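Local coordinates for T9SS C-terminal target domain-containing protein (Bacteroides cellulosilyticus, PDB 5JVK), which probably hydrolyses O-glycosidic bonds as a family 39 glycoside hydrolase of a gut symbiont, at residues R37-F51 / I63-L77. Residues are numbered along the deposited sequence; the frame is centred on the assembly and turned at random.
Sequences RLTGKLVRYGDNLTF and IDVTELGYYTLELTL
Phe51 lays one ring face over the backbone of Val65, with Val65 CA 4.2 Å from the ring centroid and almost on the ring normal, a CH-pi contact. CG of Phe51 stands anti to the carbonyl carbon (chi1 -62°), and from there the ring reaches across to strand 63-65. At the root of the ring, Phe51 CB packs 3.5 Å from Ile63 CG2. Tyr71 meets the edge of the ring, its CE1 in the ring plane.

Leu42 spreads its two methyl branches over the face of its own sheet that looks to strand 63-65. Leu42 CD1 touches Ile63 CD1 and lies 3.7 Å from Val65 CG2. CD2 turns to Leu73 CD1, and CB rests near Tyr71 CD1.

Arg44 runs past Tyr71, with its CG over one ring face, offset toward the rim. A bend at chi3 (69°) turns its guanidinium to two carboxylates. Arg44 NH1 donates to Glu67 OE1 at 2.8 Å, from above the carboxylate plane, and also to Leu68 O at 3.1 Å. NE and NH2 grip Asp47 side-on, one to each oxygen, and Leu49 CD2 lies over a guanidinium face. Tyr71 OH donates to Glu67 O at 2.7 Å, which ties the ring to the loop 66-68.

Strands 37-44 and 69-77 pair antiparallel through Thr39-Thr76, Lys41-Glu74 and Val43-Thr72. Strand 83-94 continues the sheet beyond 69-77, and Leu73 also touches Val27 of strand 23-30. Leucines and aromatics thus join two facing sheets, an arrangement typical of a beta-sandwich, here the N-terminal domain beside the eight-stranded barrel.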
ATOM      1  N   ARG A  37      25.827 -31.038   3.720  1.00 57.51           N
ATOM      2  CA  ARG A  37      26.084 -29.705   3.158  1.00 56.69           C
ATOM      3  C   ARG A  37      24.775 -29.050   2.711  1.00 54.16           C
ATOM      4  O   ARG A  37      23.944 -29.705   2.077  1.00 54.12           O
ATOM      5  CB  ARG A  37      27.014 -29.793   1.944  1.00 58.11           C
ATOM      6  CG  ARG A  37      28.454 -30.170   2.249  1.00 59.97           C
ATOM      7  CD  ARG A  37      29.309 -30.005   0.998  1.00 61.96           C
ATOM      8  NE  ARG A  37      30.626 -30.639   1.116  1.00 63.75           N
ATOM      9  CZ  ARG A  37      31.675 -30.143   1.780  1.00 63.69           C
ATOM     10  NH1 ARG A  37      32.819 -30.827   1.800  1.00 63.08           N
ATOM     11  NH2 ARG A  37      31.601 -28.979   2.427  1.00 63.96           N
ATOM     12  N   LEU A  38      24.611 -27.762   3.025  1.00 50.85           N
ATOM     13  CA  LEU A  38      23.455 -26.969   2.586  1.00 47.73           C
ATOM     14  C   LEU A  38      23.872 -26.034   1.450  1.00 46.10           C
ATOM     15  O   LEU A  38      24.584 -25.054   1.681  1.00 45.07           O
ATOM     16  CB  LEU A  38      22.886 -26.162   3.760  1.00 46.80           C
ATOM     17  CG  LEU A  38      21.709 -25.213   3.501  1.00 46.43           C
ATOM     18  CD1 LEU A  38      20.532 -25.928   2.851  1.00 46.34           C
ATOM     19  CD2 LEU A  38      21.281 -24.553   4.802  1.00 46.17           C
ATOM     20  N   THR A  39      23.435 -26.347   0.229  1.00 45.12           N
ATOM     21  CA  THR A  39      23.699 -25.512  -0.946  1.00 44.53           C
ATOM     22  C   THR A  39      22.505 -24.585  -1.197  1.00 44.24           C
ATOM     23  O   THR A  39      21.349 -25.015  -1.094  1.00 43.40           O
ATOM     24  CB  THR A  39      23.959 -26.373  -2.201  1.00 44.52           C
ATOM     25  OG1 THR A  39      25.009 -27.309  -1.933  1.00 44.71           O
ATOM     26  CG2 THR A  39      24.362 -25.508  -3.400  1.00 44.75           C
ATOM     27  N   GLY A  40      22.796 -23.324  -1.523  1.00 43.29           N
ATOM     28  CA  GLY A  40      21.777 -22.311  -1.812  1.00 42.54           C
ATOM     29  C   GLY A  40      22.037 -21.607  -3.132  1.00 41.94           C
ATOM     30  O   GLY A  40      23.172 -21.224  -3.417  1.00 42.48           O
ATOM     31  N   LYS A  41      20.983 -21.452  -3.935  1.00 40.90           N
ATOM     32  CA  LYS A  41      21.033 -20.721  -5.205  1.00 39.82           C
ATOM     33  C   LYS A  41      19.997 -19.601  -5.176  1.00 37.97           C
ATOM     34  O   LYS A  41      18.813 -19.867  -4.962  1.00 37.96           O
ATOM     35  CB  LYS A  41      20.718 -21.655  -6.373  1.00 40.98           C
ATOM     36  CG  LYS A  41      21.849 -22.591  -6.763  1.00 42.50           C
ATOM     37  CD  LYS A  41      21.443 -23.525  -7.898  1.00 43.67           C
ATOM     38  CE  LYS A  41      21.458 -22.832  -9.254  1.00 44.74           C
ATOM     39  NZ  LYS A  41      20.720 -23.607 -10.290  1.00 45.44           N
ATOM     40  N   LEU A  42      20.446 -18.362  -5.382  1.00 35.65           N
ATOM     41  CA  LEU A  42      19.554 -17.207  -5.533  1.00 33.67           C
ATOM     42  C   LEU A  42      19.458 -16.862  -7.010  1.00 32.40           C
ATOM     43  O   LEU A  42      20.436 -16.404  -7.590  1.00 32.31           O
ATOM     44  CB  LEU A  42      20.079 -15.998  -4.754  1.00 33.27           C
ATOM     45  CG  LEU A  42      19.935 -16.055  -3.233  1.00 33.18           C
ATOM     46  CD1 LEU A  42      20.802 -14.988  -2.583  1.00 33.45           C
ATOM     47  CD2 LEU A  42      18.484 -15.901  -2.803  1.00 33.08           C
ATOM     48  N   VAL A  43      18.278 -17.073  -7.597  1.00 31.41           N
ATOM     49  CA  VAL A  43      18.037 -16.881  -9.033  1.00 30.30           C
ATOM     50  C   VAL A  43      17.082 -15.705  -9.262  1.00 29.54           C
ATOM     51  O   VAL A  43      15.944 -15.724  -8.789  1.00 28.88           O
ATOM     52  CB  VAL A  43      17.426 -18.151  -9.666  1.00 30.39           C
ATOM     53  CG1 VAL A  43      17.433 -18.046 -11.187  1.00 30.32           C
ATOM     54  CG2 VAL A  43      18.178 -19.397  -9.208  1.00 30.50           C
ATOM     55  N   ARG A  44      17.544 -14.699 -10.004  1.00 29.01           N
ATOM     56  CA  ARG A  44      16.786 -13.463 -10.224  1.00 28.64           C
ATOM     57  C   ARG A  44      15.652 -13.660 -11.232  1.00 28.97           C
ATOM     58  O   ARG A  44      15.795 -14.421 -12.190  1.00 29.74           O
ATOM     59  CB  ARG A  44      17.720 -12.354 -10.718  1.00 28.02           C
ATOM     60  CG  ARG A  44      17.069 -10.981 -10.798  1.00 27.39           C
ATOM     61  CD  ARG A  44      18.078  -9.845 -10.800  1.00 26.73           C
ATOM     62  NE  ARG A  44      18.867  -9.776 -12.029  1.00 26.15           N
ATOM     63  CZ  ARG A  44      19.771  -8.833 -12.300  1.00 26.16           C
ATOM     64  NH1 ARG A  44      20.023  -7.854 -11.432  1.00 26.60           N
ATOM     65  NH2 ARG A  44      20.434  -8.859 -13.450  1.00 26.04           N
ATOM     66  N   TYR A  45      14.535 -12.966 -11.012  1.00 28.62           N
ATOM     67  CA  TYR A  45      13.394 -13.003 -11.934  1.00 28.82           C
ATOM     68  C   TYR A  45      13.799 -12.433 -13.301  1.00 28.68           C
ATOM     69  O   TYR A  45      14.566 -11.464 -13.377  1.00 27.89           O
ATOM     70  CB  TYR A  45      12.197 -12.227 -11.342  1.00 29.01           C
ATOM     71  CG  TYR A  45      10.967 -12.127 -12.226  1.00 29.45           C
ATOM     72  CD1 TYR A  45      10.905 -11.200 -13.273  1.00 29.55           C
ATOM     73  CD2 TYR A  45       9.852 -12.933 -11.997  1.00 29.60           C
ATOM     74  CE1 TYR A  45       9.786 -11.103 -14.081  1.00 29.63           C
ATOM     75  CE2 TYR A  45       8.725 -12.839 -12.800  1.00 29.72           C
ATOM     76  CZ  TYR A  45       8.698 -11.921 -13.838  1.00 29.92           C
ATOM     77  OH  TYR A  45       7.586 -11.825 -14.641  1.00 30.75           O
ATOM     78  N   GLY A  46      13.296 -13.056 -14.367  1.00 28.69           N
ATOM     79  CA  GLY A  46      13.482 -12.566 -15.734  1.00 29.26           C
ATOM     80  C   GLY A  46      14.717 -13.095 -16.441  1.00 29.77           C
ATOM     81  O   GLY A  46      14.599 -13.815 -17.431  1.00 30.29           O
ATOM     82  N   ASP A  47      15.894 -12.727 -15.938  1.00 30.43           N
ATOM     83  CA  ASP A  47      17.176 -13.063 -16.577  1.00 30.88           C
ATOM     84  C   ASP A  47      17.978 -14.175 -15.879  1.00 30.91           C
ATOM     85  O   ASP A  47      19.049 -14.551 -16.361  1.00 30.35           O
ATOM     86  CB  ASP A  47      18.038 -11.797 -16.739  1.00 31.43           C
ATOM     87  CG  ASP A  47      18.566 -11.251 -15.415  1.00 31.91           C
ATOM     88  OD1 ASP A  47      17.954 -11.497 -14.353  1.00 32.36           O
ATOM     89  OD2 ASP A  47      19.601 -10.556 -15.441  1.00 32.45           O
ATOM     90  N   ASN A  48      17.466 -14.680 -14.755  1.00 31.29           N
ATOM     91  CA  ASN A  48      18.073 -15.804 -14.019  1.00 31.81           C
ATOM     92  C   ASN A  48      19.535 -15.583 -13.579  1.00 31.05           C
ATOM     93  O   ASN A  48      20.324 -16.529 -13.553  1.00 30.88           O
ATOM     94  CB  ASN A  48      17.945 -17.117 -14.817  1.00 32.27           C
ATOM     95  CG  ASN A  48      16.516 -17.420 -15.238  1.00 32.73           C
ATOM     96  OD1 ASN A  48      16.270 -17.788 -16.384  1.00 33.76           O
ATOM     97  ND2 ASN A  48      15.571 -17.270 -14.317  1.00 32.75           N
ATOM     98  N   LEU A  49      19.886 -14.342 -13.235  1.00 30.36           N
ATOM     99  CA  LEU A  49      21.181 -14.052 -12.618  1.00 29.83           C
ATOM    100  C   LEU A  49      21.266 -14.847 -11.314  1.00 30.03           C
ATOM    101  O   LEU A  49      20.420 -14.691 -10.430  1.00 29.13           O
ATOM    102  CB  LEU A  49      21.335 -12.552 -12.340  1.00 29.66           C
ATOM    103  CG  LEU A  49      22.663 -12.070 -11.742  1.00 29.46           C
ATOM    104  CD1 LEU A  49      23.814 -12.315 -12.706  1.00 29.28           C
ATOM    105  CD2 LEU A  49      22.579 -10.595 -11.380  1.00 29.45           C
ATOM    106  N   THR A  50      22.278 -15.708 -11.219  1.00 30.79           N
ATOM    107  CA  THR A  50      22.381 -16.695 -10.144  1.00 31.28           C
ATOM    108  C   THR A  50      23.578 -16.415  -9.234  1.00 31.43           C
ATOM    109  O   THR A  50      24.647 -16.026  -9.706  1.00 31.10           O
ATOM    110  CB  THR A  50      22.484 -18.121 -10.724  1.00 31.20           C
ATOM    111  OG1 THR A  50      21.356 -18.368 -11.575  1.00 31.09           O
ATOM    112  CG2 THR A  50      22.517 -19.175  -9.615  1.00 31.33           C
ATOM    113  N   PHE A  51      23.375 -16.609  -7.930  1.00 32.07           N
ATOM    114  CA  PHE A  51      24.439 -16.509  -6.929  1.00 32.77           C
ATOM    115  C   PHE A  51      24.392 -17.740  -6.028  1.00 34.22           C
ATOM    116  O   PHE A  51      23.314 -18.146  -5.594  1.00 33.80           O
ATOM    117  CB  PHE A  51      24.280 -15.232  -6.104  1.00 31.93           C
ATOM    118  CG  PHE A  51      24.378 -13.979  -6.920  1.00 31.56           C
ATOM    119  CD1 PHE A  51      25.613 -13.534  -7.384  1.00 31.42           C
ATOM    120  CD2 PHE A  51      23.237 -13.248  -7.247  1.00 31.65           C
ATOM    121  CE1 PHE A  51      25.713 -12.379  -8.149  1.00 31.35           C
ATOM    122  CE2 PHE A  51      23.329 -12.095  -8.012  1.00 31.53           C
ATOM    123  CZ  PHE A  51      24.567 -11.660  -8.466  1.00 31.73           C
ATOM    124  N   ILE A  63      25.391 -15.712   1.035  1.00 37.61           N
ATOM    125  CA  ILE A  63      25.585 -15.608  -0.417  1.00 36.76           C
ATOM    126  C   ILE A  63      25.896 -14.160  -0.798  1.00 36.04           C
ATOM    127  O   ILE A  63      25.206 -13.239  -0.362  1.00 35.70           O
ATOM    128  CB  ILE A  63      24.341 -16.095  -1.202  1.00 36.99           C
ATOM    129  CG1 ILE A  63      23.927 -17.496  -0.723  1.00 37.27           C
ATOM    130  CG2 ILE A  63      24.615 -16.102  -2.709  1.00 36.99           C
ATOM    131  CD1 ILE A  63      22.732 -18.092  -1.436  1.00 37.30           C
ATOM    132  N   ASP A  64      26.929 -13.979  -1.622  1.00 35.57           N
ATOM    133  CA  ASP A  64      27.333 -12.660  -2.118  1.00 35.10           C
ATOM    134  C   ASP A  64      26.438 -12.242  -3.286  1.00 33.57           C
ATOM    135  O   ASP A  64      26.487 -12.852  -4.354  1.00 33.26           O
ATOM    136  CB  ASP A  64      28.795 -12.677  -2.586  1.00 36.18           C
ATOM    137  CG  ASP A  64      29.776 -12.967  -1.459  1.00 37.27           C
ATOM    138  OD1 ASP A  64      29.787 -12.208  -0.468  1.00 36.93           O
ATOM    139  OD2 ASP A  64      30.553 -13.943  -1.579  1.00 37.93           O
ATOM    140  N   VAL A  65      25.632 -11.202  -3.074  1.00 31.83           N
ATOM    141  CA  VAL A  65      24.688 -10.705  -4.077  1.00 30.49           C
ATOM    142  C   VAL A  65      25.182  -9.352  -4.586  1.00 29.96           C
ATOM    143  O   VAL A  65      25.201  -8.378  -3.836  1.00 30.10           O
ATOM    144  CB  VAL A  65      23.272 -10.573  -3.477  1.00 30.03           C
ATOM    145  CG1 VAL A  65      22.290 -10.018  -4.502  1.00 29.81           C
ATOM    146  CG2 VAL A  65      22.799 -11.923  -2.947  1.00 29.99           C
ATOM    147  N   THR A  66      25.580  -9.308  -5.858  1.00 29.25           N
ATOM    148  CA  THR A  66      26.194  -8.123  -6.473  1.00 28.96           C
ATOM    149  C   THR A  66      25.218  -7.146  -7.145  1.00 28.52           C
ATOM    150  O   THR A  66      25.623  -6.037  -7.511  1.00 28.66           O
ATOM    151  CB  THR A  66      27.242  -8.529  -7.531  1.00 29.08           C
ATOM    152  OG1 THR A  66      26.590  -9.154  -8.643  1.00 29.54           O
ATOM    153  CG2 THR A  66      28.272  -9.484  -6.938  1.00 29.04           C
ATOM    154  N   GLU A  67      23.963  -7.558  -7.328  1.00 27.75           N
ATOM    155  CA  GLU A  67      22.932  -6.716  -7.950  1.00 26.84           C
ATOM    156  C   GLU A  67      21.596  -6.851  -7.227  1.00 25.64           C
ATOM    157  O   GLU A  67      21.289  -7.900  -6.661  1.00 25.35           O
ATOM    158  CB  GLU A  67      22.733  -7.101  -9.416  1.00 27.11           C
ATOM    159  CG  GLU A  67      23.870  -6.723 -10.351  1.00 27.39           C
ATOM    160  CD  GLU A  67      23.570  -7.076 -11.802  1.00 28.05           C
ATOM    161  OE1 GLU A  67      22.439  -6.808 -12.266  1.00 28.90           O
ATOM    162  OE2 GLU A  67      24.463  -7.620 -12.487  1.00 28.18           O
ATOM    163  N   LEU A  68      20.797  -5.788  -7.277  1.00 24.84           N
ATOM    164  CA  LEU A  68      19.443  -5.798  -6.718  1.00 24.20           C
ATOM    165  C   LEU A  68      18.521  -6.710  -7.529  1.00 23.65           C
ATOM    166  O   LEU A  68      18.766  -6.978  -8.713  1.00 22.95           O
ATOM    167  CB  LEU A  68      18.851  -4.381  -6.691  1.00 24.02           C
ATOM    168  CG  LEU A  68      19.557  -3.322  -5.844  1.00 23.91           C
ATOM    169  CD1 LEU A  68      18.842  -1.989  -5.973  1.00 23.76           C
ATOM    170  CD2 LEU A  68      19.631  -3.754  -4.387  1.00 23.98           C
ATOM    171  N   GLY A  69      17.464  -7.185  -6.877  1.00 23.01           N
ATOM    172  CA  GLY A  69      16.459  -7.986  -7.547  1.00 22.55           C
ATOM    173  C   GLY A  69      15.537  -8.758  -6.631  1.00 22.41           C
ATOM    174  O   GLY A  69      15.754  -8.837  -5.425  1.00 22.17           O
ATOM    175  N   TYR A  70      14.488  -9.299  -7.241  1.00 22.57           N
ATOM    176  CA  TYR A  70      13.591 -10.273  -6.643  1.00 22.74           C
ATOM    177  C   TYR A  70      14.128 -11.644  -7.034  1.00 23.36           C
ATOM    178  O   TYR A  70      14.198 -11.965  -8.226  1.00 23.46           O
ATOM    179  CB  TYR A  70      12.173 -10.084  -7.194  1.00 22.28           C
ATOM    180  CG  TYR A  70      11.137 -10.979  -6.560  1.00 21.61           C
ATOM    181  CD1 TYR A  70      10.678 -10.729  -5.268  1.00 21.24           C
ATOM    182  CD2 TYR A  70      10.609 -12.073  -7.250  1.00 21.28           C
ATOM    183  CE1 TYR A  70       9.726 -11.542  -4.675  1.00 21.00           C
ATOM    184  CE2 TYR A  70       9.655 -12.895  -6.662  1.00 20.98           C
ATOM    185  CZ  TYR A  70       9.219 -12.623  -5.377  1.00 20.81           C
ATOM    186  OH  TYR A  70       8.283 -13.423  -4.786  1.00 20.24           O
ATOM    187  N   TYR A  71      14.512 -12.441  -6.036  1.00 23.98           N
ATOM    188  CA  TYR A  71      15.170 -13.728  -6.265  1.00 24.45           C
ATOM    189  C   TYR A  71      14.316 -14.896  -5.797  1.00 25.67           C
ATOM    190  O   TYR A  71      13.560 -14.771  -4.834  1.00 26.01           O
ATOM    191  CB  TYR A  71      16.519 -13.771  -5.538  1.00 23.80           C
ATOM    192  CG  TYR A  71      17.548 -12.826  -6.106  1.00 23.14           C
ATOM    193  CD1 TYR A  71      18.493 -13.268  -7.034  1.00 22.77           C
ATOM    194  CD2 TYR A  71      17.579 -11.486  -5.724  1.00 22.86           C
ATOM    195  CE1 TYR A  71      19.440 -12.404  -7.561  1.00 22.62           C
ATOM    196  CE2 TYR A  71      18.522 -10.611  -6.250  1.00 22.80           C
ATOM    197  CZ  TYR A  71      19.449 -11.076  -7.168  1.00 22.66           C
ATOM    198  OH  TYR A  71      20.382 -10.220  -7.693  1.00 22.74           O
ATOM    199  N   THR A  72      14.440 -16.021  -6.499  1.00 27.08           N
ATOM    200  CA  THR A  72      13.966 -17.313  -6.012  1.00 28.31           C
ATOM    201  C   THR A  72      15.150 -17.988  -5.318  1.00 29.51           C
ATOM    202  O   THR A  72      16.232 -18.102  -5.901  1.00 29.40           O
ATOM    203  CB  THR A  72      13.457 -18.210  -7.161  1.00 28.36           C
ATOM    204  OG1 THR A  72      12.442 -17.521  -7.901  1.00 28.46           O
ATOM    205  CG2 THR A  72      12.876 -19.513  -6.621  1.00 28.43           C
ATOM    206  N   LEU A  73      14.938 -18.415  -4.075  1.00 31.00           N
ATOM    207  CA  LEU A  73      15.957 -19.092  -3.273  1.00 32.47           C
ATOM    208  C   LEU A  73      15.703 -20.599  -3.293  1.00 34.58           C
ATOM    209  O   LEU A  73      14.747 -21.073  -2.678  1.00 35.13           O
ATOM    210  CB  LEU A  73      15.928 -18.565  -1.833  1.00 32.10           C
ATOM    211  CG  LEU A  73      16.822 -19.227  -0.779  1.00 31.80           C
ATOM    212  CD1 LEU A  73      18.291 -19.223  -1.177  1.00 31.77           C
ATOM    213  CD2 LEU A  73      16.630 -18.528   0.555  1.00 31.72           C
ATOM    214  N   GLU A  74      16.554 -21.340  -4.006  1.00 36.55           N
ATOM    215  CA  GLU A  74      16.493 -22.808  -4.055  1.00 38.37           C
ATOM    216  C   GLU A  74      17.506 -23.388  -3.068  1.00 39.05           C
ATOM    217  O   GLU A  74      18.709 -23.181  -3.231  1.00 38.96           O
ATOM    218  CB  GLU A  74      16.806 -23.309  -5.470  1.00 39.21           C
ATOM    219  CG  GLU A  74      15.770 -22.919  -6.517  1.00 40.09           C
ATOM    220  CD  GLU A  74      16.300 -22.970  -7.944  1.00 41.05           C
ATOM    221  OE1 GLU A  74      17.196 -23.795  -8.235  1.00 40.91           O
ATOM    222  OE2 GLU A  74      15.807 -22.181  -8.784  1.00 41.46           O
ATOM    223  N   LEU A  75      17.019 -24.102  -2.052  1.00 40.70           N
ATOM    224  CA  LEU A  75      17.872 -24.701  -1.013  1.00 42.07           C
ATOM    225  C   LEU A  75      17.862 -26.227  -1.104  1.00 44.17           C
ATOM    226  O   LEU A  75      16.811 -26.832  -1.326  1.00 44.15           O
ATOM    227  CB  LEU A  75      17.413 -24.258   0.379  1.00 41.49           C
ATOM    228  CG  LEU A  75      17.709 -22.801   0.752  1.00 41.21           C
ATOM    229  CD1 LEU A  75      16.887 -22.364   1.956  1.00 41.15           C
ATOM    230  CD2 LEU A  75      19.192 -22.587   1.018  1.00 40.85           C
ATOM    231  N   THR A  76      19.039 -26.832  -0.925  1.00 46.63           N
ATOM    232  CA  THR A  76      19.216 -28.286  -1.009  1.00 48.70           C
ATOM    233  C   THR A  76      20.183 -28.776   0.072  1.00 50.41           C
ATOM    234  O   THR A  76      21.367 -28.426   0.055  1.00 49.84           O
ATOM    235  CB  THR A  76      19.759 -28.697  -2.395  1.00 49.14           C
ATOM    236  OG1 THR A  76      18.851 -28.263  -3.415  1.00 49.13           O
ATOM    237  CG2 THR A  76      19.942 -30.215  -2.498  1.00 49.45           C
ATOM    238  N   LEU A  77      19.666 -29.573   1.008  1.00 52.89           N
ATOM    239  CA  LEU A  77      20.482 -30.251   2.019  1.00 55.22           C
ATOM    240  C   LEU A  77      20.778 -31.673   1.541  1.00 58.02           C
ATOM    241  O   LEU A  77      19.859 -32.393   1.146  1.00 58.92           O
ATOM    242  CB  LEU A  77      19.748 -30.285   3.361  1.00 54.30           C
ATOM    243  CG  LEU A  77      20.504 -30.841   4.572  1.00 53.54           C
ATOM    244  CD1 LEU A  77      21.817 -30.106   4.803  1.00 53.09           C
ATOM    245  CD2 LEU A  77      19.619 -30.765   5.807  1.00 53.38           C
TER
HETATM  246  O   HOH W   1      20.332 -25.667  -3.876  1.00 47.00           O